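Local coordinates for protein MATE family efflux transporter (Vibrio cholerae, PDB 6IDP) that probably exports drugs and other toxic compounds across the inner membrane as a multidrug transporter of the MATE family, changing conformation in a proton-dependent way, at residues V59-G62 against I63-L67; V94-I97 against G98-V102; M288-P291 against P292-R296; K301-T304 against H305-Q308. All coordinates share one frame; numbering follows the deposited sequence.

Contact 1 of 4, residues V59-G62 against I63-L67. With OLC ((2R)-2,3-dihydroxypropyl (9Z)-octadec-9-enoate), chain B.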
loop_
_atom_site.group_PDB
_atom_site.type_symbol
_atom_site.label_atom_id
_atom_site.label_comp_id
_atom_site.label_asym_id
_atom_site.label_seq_id
_atom_site.Cartn_x
_atom_site.Cartn_y
_atom_site.Cartn_z
ATOM N N VAL A 59 11.392 -1.285 1.573
ATOM C CA VAL A 59 11.606 -1.718 2.946
ATOM C C VAL A 59 11.015 -0.724 3.944
ATOM O O VAL A 59 10.310 -1.117 4.873
ATOM C CB VAL A 59 13.106 -1.917 3.237
ATOM C CG1 VAL A 59 13.359 -2.015 4.734
ATOM C CG2 VAL A 59 13.620 -3.156 2.519
ATOM N N ILE A 60 11.298 0.560 3.743
ATOM C CA ILE A 60 10.763 1.599 4.616
ATOM C C ILE A 60 9.240 1.645 4.529
ATOM O O ILE A 60 8.555 1.744 5.547
ATOM C CB ILE A 60 11.321 2.993 4.269
ATOM C CG1 ILE A 60 12.848 2.970 4.230
ATOM C CG2 ILE A 60 10.821 4.031 5.268
ATOM C CD1 ILE A 60 13.485 2.511 5.516
ATOM N N ILE A 61 8.723 1.570 3.308
ATOM C CA ILE A 61 7.283 1.601 3.088
ATOM C C ILE A 61 6.618 0.385 3.728
ATOM O O ILE A 61 5.594 0.514 4.399
ATOM C CB ILE A 61 6.940 1.655 1.587
ATOM C CG1 ILE A 61 7.467 2.954 0.974
ATOM C CG2 ILE A 61 5.437 1.552 1.376
ATOM C CD1 ILE A 61 6.983 4.202 1.679
ATOM N N GLY A 62 7.216 -0.788 3.534
ATOM C CA GLY A 62 6.715 -2.008 4.141
ATOM C C GLY A 62 6.662 -1.927 5.657
ATOM O O GLY A 62 5.767 -2.487 6.290
ATOM N N ILE A 63 7.622 -1.217 6.238
ATOM C CA ILE A 63 7.690 -1.061 7.684
ATOM C C ILE A 63 6.621 -0.096 8.195
ATOM O O ILE A 63 5.911 -0.402 9.154
ATOM C CB ILE A 63 9.087 -0.578 8.121
ATOM C CG1 ILE A 63 10.087 -1.736 8.054
ATOM C CG2 ILE A 63 9.047 0.003 9.526
ATOM C CD1 ILE A 63 11.523 -1.326 8.296
ATOM N N GLN A 64 6.491 1.057 7.545
ATOM C CA GLN A 64 5.539 2.067 7.991
ATOM C C GLN A 64 4.094 1.623 7.754
ATOM O O GLN A 64 3.198 1.989 8.516
ATOM C CB GLN A 64 5.809 3.413 7.302
ATOM C CG GLN A 64 5.317 3.524 5.869
ATOM C CD GLN A 64 5.692 4.849 5.233
ATOM O OE1 GLN A 64 6.871 5.171 5.090
ATOM N NE2 GLN A 64 4.688 5.624 4.848
ATOM N N VAL A 65 3.868 0.830 6.709
ATOM C CA VAL A 65 2.529 0.313 6.440
ATOM C C VAL A 65 2.158 -0.724 7.498
ATOM O O VAL A 65 1.042 -0.716 8.018
ATOM C CB VAL A 65 2.420 -0.298 5.028
ATOM C CG1 VAL A 65 1.150 -1.124 4.895
ATOM C CG2 VAL A 65 2.435 0.805 3.981
ATOM N N GLY A 66 3.107 -1.597 7.826
ATOM C CA GLY A 66 2.924 -2.576 8.883
ATOM C C GLY A 66 2.533 -1.960 10.217
ATOM O O GLY A 66 1.681 -2.497 10.926
ATOM N N LEU A 67 3.148 -0.831 10.561
ATOM C CA LEU A 67 2.802 -0.129 11.795
ATOM C C LEU A 67 1.448 0.563 11.668
ATOM O O LEU A 67 0.683 0.625 12.632
ATOM C CB LEU A 67 3.883 0.890 12.168
ATOM C CG LEU A 67 3.604 1.732 13.419
ATOM C CD1 LEU A 67 3.302 0.846 14.625
ATOM C CD2 LEU A 67 4.764 2.667 13.722
HETATM C C18 OLC B . 1.720 11.108 2.606
HETATM C C10 OLC B . 1.426 4.329 0.721
HETATM C C9 OLC B . 0.296 3.593 0.715
HETATM C C17 OLC B . 2.144 9.758 3.142
HETATM C C11 OLC B . 2.321 4.347 1.940
HETATM C C8 OLC B . -0.090 2.775 1.928
HETATM C C16 OLC B . 3.651 9.638 3.082
HETATM C C12 OLC B . 3.407 5.388 1.765
HETATM C C15 OLC B . 4.051 8.194 2.858
HETATM C C13 OLC B . 2.787 6.700 1.335
HETATM C C14 OLC B . 3.815 7.810 1.413
#
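Ile61 and Gln64 run side by side along one face of helix 54-80, and Ile61 CD1 meets Gln64 OE1 at 3.5 Å. This is the tight part of the contact. Gln64 CG is flanked by both its N and its C (chi1 78°), which lays the chain back along the preceding turn, CG 3.4 Å from Ile61 O. Beyond CG the chain is extended and carries the amide out to Ile61 CD1 and to the monoolein acyl chain, whose C15 lies 3.3 Å from Gln64 NE2. The lipid also reaches Ile61 CD1, through C12, and Val65, whose CG2 is 3.8 Å from C8, so one hydrocarbon chain spans three residues of two successive turns. Val65 CG2 sits beside its own backbone N and meets Ile61 CG2 at 4.0 Å. Successive i to i+4 bonds hold the turns together; the one from Val65 N to Ile61 O is 2.9 Å long, while that from Gly66 N arrives well above the carbonyl plane of Gly62. The looser side is that of Val59, the exposed residue of the group: it and Ile63 point the same way and their side chains meet at Val59 CG1 and Ile63 CD1, 4.1 Å apart, although Ile63 CG1 lies 3.2 Å from Val59 O. Around this transmembrane helix, Gln64 is packed against Ala145, Tyr148 and Phe149 of helix 124-156, Ile60 against Ile105 and Leu109 of helix 84-111, and Ile63 and Val65 against Met241 and Gln244 of helix 226-259.

Contact 2 of 4, residues V94-I97 against G98-V102. With OLC ((2R)-2,3-dihydroxypropyl (9Z)-octadec-9-enoate), chain C.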
loop_
_atom_site.group_PDB
_atom_site.type_symbol
_atom_site.label_atom_id
_atom_site.label_comp_id
_atom_site.label_asym_id
_atom_site.label_seq_id
_atom_site.Cartn_x
_atom_site.Cartn_y
_atom_site.Cartn_z
ATOM N N VAL A 94 2.414 5.202 19.354
ATOM C CA VAL A 94 2.691 4.878 17.958
ATOM C C VAL A 94 3.606 5.918 17.310
ATOM O O VAL A 94 4.556 5.573 16.608
ATOM C CB VAL A 94 1.388 4.764 17.146
ATOM C CG1 VAL A 94 1.685 4.711 15.655
ATOM C CG2 VAL A 94 0.607 3.533 17.580
ATOM N N ILE A 95 3.314 7.192 17.560
ATOM C CA ILE A 95 4.126 8.290 17.049
ATOM C C ILE A 95 5.570 8.175 17.541
ATOM O O ILE A 95 6.516 8.376 16.775
ATOM C CB ILE A 95 3.544 9.660 17.463
ATOM C CG1 ILE A 95 2.146 9.851 16.870
ATOM C CG2 ILE A 95 4.448 10.787 17.012
ATOM C CD1 ILE A 95 2.108 9.765 15.359
ATOM N N VAL A 96 5.731 7.834 18.817
ATOM C CA VAL A 96 7.053 7.689 19.417
ATOM C C VAL A 96 7.793 6.467 18.864
ATOM O O VAL A 96 8.966 6.559 18.501
ATOM C CB VAL A 96 6.952 7.595 20.953
ATOM C CG1 VAL A 96 8.271 7.148 21.561
ATOM C CG2 VAL A 96 6.520 8.935 21.532
ATOM N N ILE A 97 7.098 5.335 18.791
ATOM C CA ILE A 97 7.654 4.105 18.229
ATOM C C ILE A 97 8.110 4.297 16.786
ATOM O O ILE A 97 9.222 3.918 16.417
ATOM C CB ILE A 97 6.627 2.947 18.272
ATOM C CG1 ILE A 97 6.397 2.487 19.710
ATOM C CG2 ILE A 97 7.091 1.778 17.409
ATOM C CD1 ILE A 97 7.654 2.027 20.411
ATOM N N GLY A 98 7.242 4.886 15.972
ATOM C CA GLY A 98 7.554 5.128 14.579
ATOM C C GLY A 98 8.691 6.116 14.417
ATOM O O GLY A 98 9.573 5.925 13.581
ATOM N N GLY A 99 8.673 7.172 15.223
ATOM C CA GLY A 99 9.693 8.202 15.153
ATOM C C GLY A 99 11.083 7.662 15.409
ATOM O O GLY A 99 12.008 7.905 14.635
ATOM N N ILE A 100 11.227 6.919 16.499
ATOM C CA ILE A 100 12.514 6.355 16.876
ATOM C C ILE A 100 12.901 5.209 15.954
ATOM O O ILE A 100 14.040 5.128 15.493
ATOM C CB ILE A 100 12.496 5.856 18.326
ATOM C CG1 ILE A 100 12.144 7.008 19.267
ATOM C CG2 ILE A 100 13.838 5.237 18.697
ATOM C CD1 ILE A 100 11.951 6.581 20.698
ATOM N N GLY A 101 11.941 4.328 15.690
ATOM C CA GLY A 101 12.173 3.160 14.862
ATOM C C GLY A 101 12.703 3.512 13.487
ATOM O O GLY A 101 13.746 3.010 13.070
ATOM N N VAL A 102 11.992 4.386 12.784
ATOM C CA VAL A 102 12.387 4.758 11.432
ATOM C C VAL A 102 13.720 5.509 11.441
ATOM O O VAL A 102 14.550 5.314 10.554
ATOM C CB VAL A 102 11.297 5.607 10.745
ATOM C CG1 VAL A 102 11.765 6.076 9.375
ATOM C CG2 VAL A 102 10.011 4.796 10.612
HETATM C C10 OLC C . 11.597 10.985 19.956
HETATM C C9 OLC C . 10.881 11.209 21.076
HETATM C C11 OLC C . 13.046 11.409 19.869
HETATM C C8 OLC C . 11.511 11.891 22.271
HETATM C C24 OLC C . 4.814 11.983 31.111
HETATM C C12 OLC C . 13.429 11.562 18.413
HETATM C C7 OLC C . 10.417 12.443 23.158
HETATM C C13 OLC C . 13.147 10.271 17.676
HETATM C C6 OLC C . 10.584 11.899 24.560
HETATM C C14 OLC C . 13.379 10.479 16.195
HETATM C C5 OLC C . 10.141 10.452 24.612
HETATM C C4 OLC C . 8.629 10.383 24.654
HETATM C C3 OLC C . 8.174 9.659 25.904
HETATM C C2 OLC C . 7.907 10.657 27.012
HETATM C C21 OLC C . 5.373 10.011 29.725
HETATM C C1 OLC C . 6.641 10.275 27.753
HETATM C C22 OLC C . 5.219 10.525 31.140
HETATM O O19 OLC C . 5.765 9.656 27.182
HETATM O O25 OLC C . 5.041 12.573 32.371
HETATM O O23 OLC C . 4.229 9.773 31.800
HETATM O O20 OLC C . 6.472 10.635 29.102
#
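Val96 and Ile100, one turn apart on helix 84-111, lie alongside each other and point the same way, with Val96 CG1 3.8 Å from Ile100 CD1. Both conformations contribute to this meeting. Val96 sets CG1 opposite its backbone N (chi1 168°), beside the carbonyl carbon, which turns the methyl to face the following turn. Ile100 places CG1 beside its own N, and the extended second torsion (chi2 174°) sends CD1 back along the helix to the valine methyl. The same CG1 passes 3.3 Å from Val96 O, which also accepts the bond from Ile100 N, 3.0 Å long and nearly straight at 170°. Monoolein runs past the outer side of the pair: its C13 is 3.8 Å from Ile100 CG1, and C4, nearer the ester end, is 4.0 Å from Val96 CG2. Ile97 points away from the following turn and packs on Leu230 of helix 226-259. Gly98, Gly99 and Gly101 bring no side chains, and their N-H groups are hydrogen-bonded to the carbonyl oxygens of Val94, Ile95 and Ile97. At Gly99, which has no side chain, the lipid comes close, C14 lying 3.3 Å from its O, an atom that also accepts a hydrogen bond from Trp142 NE1 of helix 124-156. Trp221 N donates a hydrogen bond to the same lipid. The protein-lipid surface here is thus chiefly hydrocarbon, as suits the middle of a membrane helix: backbone polar groups are paired along the helix, and two branched side chains offer their methyls and methylenes to the acyl chain.

Contact 3 of 4, residues M288-P291 against P292-R296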
loop_
_atom_site.group_PDB
_atom_site.type_symbol
_atom_site.label_atom_id
_atom_site.label_comp_id
_atom_site.label_asym_id
_atom_site.label_seq_id
_atom_site.Cartn_x
_atom_site.Cartn_y
_atom_site.Cartn_z
ATOM N N MET A 288 -7.880 0.935 3.316
ATOM C CA MET A 288 -7.483 1.943 4.288
ATOM C C MET A 288 -8.688 2.526 5.026
ATOM O O MET A 288 -8.550 3.061 6.123
ATOM C CB MET A 288 -6.693 3.058 3.602
ATOM C CG MET A 288 -5.313 2.627 3.141
ATOM S SD MET A 288 -4.441 3.927 2.253
ATOM C CE MET A 288 -5.458 4.060 0.787
ATOM N N SER A 289 -9.868 2.414 4.425
ATOM C CA SER A 289 -11.075 2.980 5.021
ATOM C C SER A 289 -11.870 1.940 5.805
ATOM O O SER A 289 -12.457 2.246 6.842
ATOM C CB SER A 289 -11.959 3.611 3.943
ATOM O OG SER A 289 -12.305 2.665 2.946
ATOM N N LEU A 290 -11.880 0.709 5.307
ATOM C CA LEU A 290 -12.649 -0.370 5.921
ATOM C C LEU A 290 -12.102 -0.876 7.273
ATOM O O LEU A 290 -12.887 -1.091 8.197
ATOM C CB LEU A 290 -12.765 -1.541 4.939
ATOM C CG LEU A 290 -13.628 -2.736 5.344
ATOM C CD1 LEU A 290 -15.038 -2.282 5.673
ATOM C CD2 LEU A 290 -13.638 -3.775 4.232
ATOM N N PRO A 291 -10.771 -1.080 7.400
ATOM C CA PRO A 291 -10.293 -1.592 8.696
ATOM C C PRO A 291 -10.650 -0.765 9.951
ATOM O O PRO A 291 -10.929 -1.386 10.971
ATOM C CB PRO A 291 -8.773 -1.635 8.507
ATOM C CG PRO A 291 -8.595 -1.866 7.051
ATOM C CD PRO A 291 -9.685 -1.057 6.399
ATOM N N PRO A 292 -10.630 0.584 9.892
ATOM C CA PRO A 292 -11.044 1.292 11.112
ATOM C C PRO A 292 -12.503 1.046 11.469
ATOM O O PRO A 292 -12.835 0.944 12.648
ATOM C CB PRO A 292 -10.835 2.767 10.760
ATOM C CG PRO A 292 -9.914 2.778 9.604
ATOM C CD PRO A 292 -10.172 1.519 8.848
ATOM N N MET A 293 -13.361 0.965 10.457
ATOM C CA MET A 293 -14.775 0.684 10.676
ATOM C C MET A 293 -14.950 -0.686 11.326
ATOM O O MET A 293 -15.693 -0.831 12.295
ATOM C CB MET A 293 -15.553 0.751 9.357
ATOM C CG MET A 293 -15.412 2.070 8.611
ATOM S SD MET A 293 -16.261 2.078 7.012
ATOM C CE MET A 293 -17.977 2.169 7.526
ATOM N N ILE A 294 -14.254 -1.685 10.789
ATOM C CA ILE A 294 -14.323 -3.046 11.312
ATOM C C ILE A 294 -13.796 -3.127 12.742
ATOM O O ILE A 294 -14.427 -3.734 13.609
ATOM C CB ILE A 294 -13.530 -4.035 10.427
ATOM C CG1 ILE A 294 -14.106 -4.076 9.011
ATOM C CG2 ILE A 294 -13.549 -5.429 11.032
ATOM C CD1 ILE A 294 -15.526 -4.589 8.945
ATOM N N GLY A 295 -12.642 -2.509 12.980
ATOM C CA GLY A 295 -12.012 -2.530 14.289
ATOM C C GLY A 295 -12.875 -1.905 15.369
ATOM O O GLY A 295 -13.012 -2.461 16.461
ATOM N N ARG A 296 -13.462 -0.752 15.065
ATOM C CA ARG A 296 -14.339 -0.076 16.013
ATOM C C ARG A 296 -15.580 -0.918 16.302
ATOM O O ARG A 296 -16.018 -1.017 17.449
ATOM C CB ARG A 296 -14.749 1.304 15.488
ATOM C CG ARG A 296 -15.390 2.195 16.553
ATOM C CD ARG A 296 -16.238 3.301 15.940
ATOM N NE ARG A 296 -17.288 2.763 15.078
ATOM C CZ ARG A 296 -18.430 2.245 15.520
ATOM N NH1 ARG A 296 -18.680 2.187 16.822
ATOM N NH2 ARG A 296 -19.324 1.780 14.658
#
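Pro291 and Pro292 stand side by side in helix 281-299 with their rings pointing the same way, and Pro291 CB presses on Pro292 CD at 3.5 Å, closer than a usual carbon contact. On the next face, Leu290 and Ile294 meet at an angle, one turn apart. Leu290 CG lies opposite its backbone N (chi1 -175°), beside the carbonyl carbon, which directs the isobutyl group toward the following turn; there CD1 is 3.9 Å from Ile294 CG1. That methylene in turn stands 3.3 Å from Leu290 O, flanking the bond that Ile294 N makes to this oxygen. Met293 takes a third direction: its CG passes Ser289 O at 3.4 Å before the chain bends at SD, and its end leads away from the preceding turn. The transmembrane helix is kinked here: the N atoms of Met288, Pro291 and Pro292 have no bond to the turn before. Neither proline nitrogen has a hydrogen to give, and Pro292 CD stands where an N-H hydrogen would point, 3.1 Å from Ser289 O and 3.5 Å from Met288 O. Regular bonding resumes just beyond, with Ile294 N to Leu290 O at 3.0 Å and Gly295 N to Pro291 O at 2.9 Å. Arg155 NE supplies a hydrogen bond to Met288 O at the kink, and Ser289 OG is hydrogen-bonded to Thr18 of helix 5-39. The two prolines both touch Thr72 of helix 54-80, Pro291 also Ser371 and Ala375 of helix 360-375, while Leu290 packs on Leu309 and Ala313 of helix 303-330.

Contact 4 of 4, residues K301-T304 against H305-Q308. With OLC ((2R)-2,3-dihydroxypropyl (9Z)-octadec-9-enoate), chain H.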
loop_
_atom_site.group_PDB
_atom_site.type_symbol
_atom_site.label_atom_id
_atom_site.label_comp_id
_atom_site.label_asym_id
_atom_site.label_seq_id
_atom_site.Cartn_x
_atom_site.Cartn_y
_atom_site.Cartn_z
ATOM N N LYS A 301 -18.810 -4.615 19.837
ATOM C CA LYS A 301 -19.587 -5.843 19.668
ATOM C C LYS A 301 -20.706 -5.721 18.633
ATOM O O LYS A 301 -21.715 -6.421 18.721
ATOM C CB LYS A 301 -20.177 -6.290 21.010
ATOM C CG LYS A 301 -19.136 -6.792 21.986
ATOM C CD LYS A 301 -18.339 -7.907 21.351
ATOM C CE LYS A 301 -17.172 -8.330 22.214
ATOM N NZ LYS A 301 -16.344 -9.321 21.480
ATOM N N GLU A 302 -20.523 -4.846 17.650
ATOM C CA GLU A 302 -21.457 -4.751 16.532
ATOM C C GLU A 302 -21.129 -5.815 15.486
ATOM O O GLU A 302 -20.728 -5.496 14.364
ATOM C CB GLU A 302 -21.414 -3.352 15.906
ATOM C CG GLU A 302 -21.745 -2.226 16.875
ATOM C CD GLU A 302 -21.655 -0.851 16.232
ATOM O OE1 GLU A 302 -21.608 -0.771 14.986
ATOM O OE2 GLU A 302 -21.632 0.152 16.976
ATOM N N ILE A 303 -21.310 -7.080 15.855
ATOM C CA ILE A 303 -20.866 -8.194 15.021
ATOM C C ILE A 303 -21.730 -8.388 13.771
ATOM O O ILE A 303 -21.214 -8.739 12.707
ATOM C CB ILE A 303 -20.828 -9.510 15.832
ATOM C CG1 ILE A 303 -20.023 -9.313 17.123
ATOM C CG2 ILE A 303 -20.233 -10.642 15.002
ATOM C CD1 ILE A 303 -18.633 -8.731 16.900
ATOM N N THR A 304 -23.036 -8.156 13.892
ATOM C CA THR A 304 -23.925 -8.226 12.735
ATOM C C THR A 304 -23.490 -7.232 11.664
ATOM O O THR A 304 -23.403 -7.571 10.481
ATOM C CB THR A 304 -25.388 -7.931 13.108
ATOM O OG1 THR A 304 -25.847 -8.896 14.060
ATOM C CG2 THR A 304 -26.279 -7.985 11.869
ATOM N N HIS A 305 -23.212 -6.007 12.098
ATOM C CA HIS A 305 -22.805 -4.937 11.198
ATOM C C HIS A 305 -21.464 -5.222 10.526
ATOM O O HIS A 305 -21.248 -4.823 9.384
ATOM C CB HIS A 305 -22.742 -3.608 11.952
ATOM C CG HIS A 305 -24.082 -3.081 12.356
ATOM N ND1 HIS A 305 -24.244 -2.148 13.359
ATOM C CD2 HIS A 305 -25.325 -3.351 11.891
ATOM C CE1 HIS A 305 -25.526 -1.871 13.496
ATOM N NE2 HIS A 305 -26.205 -2.586 12.618
ATOM N N ILE A 306 -20.568 -5.905 11.234
ATOM C CA ILE A 306 -19.295 -6.308 10.648
ATOM C C ILE A 306 -19.539 -7.213 9.442
ATOM O O ILE A 306 -19.043 -6.949 8.347
ATOM C CB ILE A 306 -18.389 -7.040 11.664
ATOM C CG1 ILE A 306 -17.836 -6.060 12.697
ATOM C CG2 ILE A 306 -17.238 -7.734 10.947
ATOM C CD1 ILE A 306 -16.951 -6.705 13.751
ATOM N N ARG A 307 -20.322 -8.269 9.646
ATOM C CA ARG A 307 -20.625 -9.211 8.576
ATOM C C ARG A 307 -21.329 -8.521 7.409
ATOM O O ARG A 307 -20.991 -8.761 6.248
ATOM C CB ARG A 307 -21.471 -10.369 9.109
ATOM C CG ARG A 307 -20.711 -11.285 10.052
ATOM C CD ARG A 307 -20.815 -12.732 9.612
ATOM N NE ARG A 307 -22.076 -13.329 10.023
ATOM C CZ ARG A 307 -22.629 -14.386 9.439
ATOM N NH1 ARG A 307 -22.036 -14.961 8.403
ATOM N NH2 ARG A 307 -23.781 -14.863 9.888
ATOM N N GLN A 308 -22.285 -7.651 7.718
ATOM C CA GLN A 308 -23.002 -6.906 6.685
ATOM C C GLN A 308 -22.071 -5.987 5.880
ATOM O O GLN A 308 -22.091 -6.000 4.652
ATOM C CB GLN A 308 -24.144 -6.093 7.309
ATOM C CG GLN A 308 -25.253 -6.956 7.901
ATOM C CD GLN A 308 -26.438 -6.152 8.410
ATOM O OE1 GLN A 308 -26.283 -5.056 8.951
ATOM N NE2 GLN A 308 -27.634 -6.704 8.243
HETATM C C18 OLC H . -19.939 -19.234 8.033
HETATM C C10 OLC H . -22.711 -13.457 13.791
HETATM C C9 OLC H . -23.596 -12.502 13.426
HETATM C C17 OLC H . -19.040 -18.164 8.618
HETATM C C11 OLC H . -22.776 -14.849 13.202
HETATM C C8 OLC H . -24.684 -12.781 12.412
HETATM C C16 OLC H . -19.800 -17.313 9.620
HETATM C C12 OLC H . -21.437 -15.546 13.342
HETATM C C7 OLC H . -24.869 -11.577 11.513
HETATM C C15 OLC H . -19.791 -17.975 10.984
HETATM C C13 OLC H . -20.987 -16.034 11.980
HETATM C C6 OLC H . -25.430 -12.011 10.174
HETATM C C14 OLC H . -19.775 -16.937 12.092
HETATM C C5 OLC H . -25.052 -11.004 9.108
HETATM C C4 OLC H . -25.138 -11.644 7.739
#
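Glu302 OE1 approaches the edge of the His305 ring, near its plane, and accepts a weak hydrogen bond from ND1, 3.4 Å long but nearly straight at 174°. The carboxylate is turned almost square to the ring, the two planes 88° apart. Just before the histidine, Thr304 CG2 rests against Gln308 CD at 3.9 Å, and Ile303 CD1 meets Ile306 CD1 at 4.1 Å, side by side. Arg307 packs against the lipid: monoolein C13 lies 3.4 Å above its guanidinium, over the centre of one face, while C8 is at the edge. Bends in the middle of the chain lay the group along the acyl chain. Behind these contacts is the first turn of helix 303-330, where Glu302 holds the N-cap position and its O accepts Ile306 N at 3.2 Å. Lys301 before it closes the preceding helix in a Schellman motif. Further out, Lys301 NZ is hydrogen-bonded to Leu438 O, and Leu10 of helix 5-39 touches His305 and Gln308. Glu302 OE1, also in a long, weak ion pair with Arg296 NH2, sits where the helix dipole, His305 and Arg296 would probably favour a negative charge.

In the fold
Contact 3 is the buried one; contacts 1, 2 and 4 are partly buried and border monoolein chains. Contacts 1 and 2 belong to consecutive helices, 54-80 and 84-111, of the first MatE range and touch where Leu67 CD2 packs on Gly98 CA. Contacts 3 and 4, on consecutive helices 281-299 and 303-330 of the second, meet instead through a long, weak ion pair between Arg296 NH2 and Glu302 OE1 and packing of Ile306 CD1 on Ile294 O. Chemistry follows place: aliphatic groups and glycines prevail in contacts 1 and 2, two prolines lie at the kink of contact 3, and charged or polar side chains gather at the helix start of contact 4, about 26 Å from the chain centre.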